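Local coordinates for protein DynF (PDB 6UBL) that is of unknown function but belongs to the dynemicin (enediyne) biosynthesis pathway and, with palmitic acid bound in its beta barrel, probably binds a hydrophobic ligand, at residues T103-P106 with D107-S110. Residues are numbered along the deposited sequence; the frame is centred on the assembly and turned at random.
Sequences TLNP and DCLS
A type I beta turn from Asn105 to Cys108, with an Asx turn at its first residue, links strands 100-104 and 108-115 of the DynF barrel, which both pair with strands 81-92 and 129-141 and not with each other. The turn is closed by its backbone bond, Cys108 N to Asn105 O at 3.1 Å. The Asx bond runs from Asp107 N to Asn105 OD1, 2.9 Å long and fairly straight (163° at the hydrogen). The donor sits above the plane of the amide, 43° out of it. Asn105 chi1 of -175° sets CG beside the carbonyl carbon, on the side of the following residues, where OD1 meets Asp107 N. Pro106 fills the second position of the turn, where its ring holds phi near the type I value.

Asn105 ND2 donates to a water at 3.0 Å, and the same water donates to Asp107 OD2 at 2.8 Å. The amide and carboxylate it links cross obliquely. SG of Cys108 sits over one face of the amide, 3.7 Å from Asn105 ND2, in van der Waals contact. On the strand side of the turn, Leu104 CD2 meets Ser110 OG at 4.0 Å. That hydroxyl is hydrogen-bonded to Gly136 N, and Leu104 also packs on Leu85 and Val135. The Leu104 side chain lies about 7 Å from the bound palmitic acid.

Replacing Asn105 by alanine removes the amide, and Asp107 N would probably lose its side-chain acceptor, the water its amide donor and SG of Cys108 the face it packs on. Engaging both ends of the Asn105 amide probably holds it in one orientation and braces the turn, through the backbone N of Asp107 and, by way of water, its carboxylate.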
ATOM      1  N   THR A 103      15.544  -4.936   7.937  1.00 25.44           N
ATOM      2  CA  THR A 103      16.386  -4.167   7.033  1.00 24.34           C
ATOM      3  C   THR A 103      15.589  -3.915   5.760  1.00 24.48           C
ATOM      4  O   THR A 103      14.438  -4.340   5.636  1.00 26.19           O
ATOM      5  CB  THR A 103      17.673  -4.938   6.739  1.00 27.45           C
ATOM      6  OG1 THR A 103      17.342  -6.211   6.184  1.00 28.41           O
ATOM      7  CG2 THR A 103      18.484  -5.147   8.022  1.00 29.14           C
ATOM      8  N   LEU A 104      16.192  -3.221   4.804  1.00 24.45           N
ATOM      9  CA  LEU A 104      15.520  -2.982   3.537  1.00 24.45           C
ATOM     10  C   LEU A 104      15.712  -4.133   2.554  1.00 24.13           C
ATOM     11  O   LEU A 104      16.772  -4.759   2.484  1.00 25.92           O
ATOM     12  CB  LEU A 104      16.039  -1.700   2.879  1.00 24.66           C
ATOM     13  CG  LEU A 104      15.811  -0.408   3.652  1.00 27.80           C
ATOM     14  CD1 LEU A 104      16.393   0.742   2.825  1.00 29.54           C
ATOM     15  CD2 LEU A 104      14.355  -0.174   3.961  1.00 28.64           C
ATOM     16  N   ASN A 105      14.675  -4.374   1.764  1.00 23.30           N
ATOM     17  CA  ASN A 105      14.768  -5.291   0.635  1.00 23.02           C
ATOM     18  C   ASN A 105      15.530  -4.597  -0.489  1.00 24.19           C
ATOM     19  O   ASN A 105      15.055  -3.580  -1.007  1.00 25.68           O
ATOM     20  CB  ASN A 105      13.368  -5.647   0.158  1.00 24.44           C
ATOM     21  CG  ASN A 105      13.367  -6.697  -0.935  1.00 27.74           C
ATOM     22  OD1 ASN A 105      14.370  -6.909  -1.615  1.00 28.79           O
ATOM     23  ND2 ASN A 105      12.224  -7.351  -1.122  1.00 25.08           N
ATOM     24  N   PRO A 106      16.711  -5.089  -0.883  1.00 23.99           N
ATOM     25  CA  PRO A 106      17.488  -4.391  -1.926  1.00 27.01           C
ATOM     26  C   PRO A 106      16.819  -4.375  -3.284  1.00 28.06           C
ATOM     27  O   PRO A 106      17.262  -3.621  -4.158  1.00 29.93           O
ATOM     28  CB  PRO A 106      18.814  -5.161  -1.962  1.00 28.96           C
ATOM     29  CG  PRO A 106      18.467  -6.529  -1.464  1.00 30.22           C
ATOM     30  CD  PRO A 106      17.364  -6.342  -0.448  1.00 26.05           C
ATOM     31  N   ASP A 107      15.777  -5.183  -3.500  1.00 27.21           N
ATOM     32  CA  ASP A 107      15.086  -5.200  -4.781  1.00 26.88           C
ATOM     33  C   ASP A 107      14.082  -4.066  -4.920  1.00 25.16           C
ATOM     34  O   ASP A 107      13.532  -3.878  -6.013  1.00 28.27           O
ATOM     35  CB  ASP A 107      14.291  -6.496  -4.958  1.00 30.48           C
ATOM     36  CG  ASP A 107      15.164  -7.724  -5.089  1.00 36.91           C
ATOM     37  OD1 ASP A 107      16.293  -7.615  -5.597  1.00 38.87           O
ATOM     38  OD2 ASP A 107      14.679  -8.822  -4.725  1.00 37.15           O
ATOM     39  N   CYS A 108      13.817  -3.330  -3.841  1.00 25.61           N
ATOM     40  CA  CYS A 108      12.740  -2.356  -3.781  1.00 26.10           C
ATOM     41  C   CYS A 108      13.291  -0.973  -3.464  1.00 26.70           C
ATOM     42  O   CYS A 108      14.190  -0.833  -2.625  1.00 31.27           O
ATOM     43  CB  CYS A 108      11.808  -2.672  -2.603  1.00 28.88           C
ATOM     44  SG  CYS A 108      11.018  -4.258  -2.649  1.00 33.05           S
ATOM     45  N   LEU A 109      12.755   0.050  -4.118  1.00 23.02           N
ATOM     46  CA  LEU A 109      13.012   1.428  -3.712  1.00 22.49           C
ATOM     47  C   LEU A 109      11.945   1.846  -2.698  1.00 23.85           C
ATOM     48  O   LEU A 109      10.757   1.946  -3.039  1.00 23.87           O
ATOM     49  CB  LEU A 109      13.005   2.388  -4.903  1.00 24.05           C
ATOM     50  CG  LEU A 109      13.185   3.841  -4.431  1.00 29.49           C
ATOM     51  CD1 LEU A 109      14.603   4.060  -3.888  1.00 33.19           C
ATOM     52  CD2 LEU A 109      12.871   4.855  -5.518  1.00 32.54           C
ATOM     53  N   SER A 110      12.365   2.101  -1.458  1.00 21.09           N
ATOM     54  CA  SER A 110      11.486   2.653  -0.430  1.00 21.14           C
ATOM     55  C   SER A 110      11.529   4.174  -0.531  1.00 21.69           C
ATOM     56  O   SER A 110      12.610   4.769  -0.480  1.00 21.04           O
ATOM     57  CB  SER A 110      11.932   2.189   0.956  1.00 23.56           C
ATOM     58  OG  SER A 110      11.744   0.788   1.112  1.00 24.08           O
TER
HETATM   59  O   HOH W   1      12.239  -9.137  -3.487  1.00 31.42           O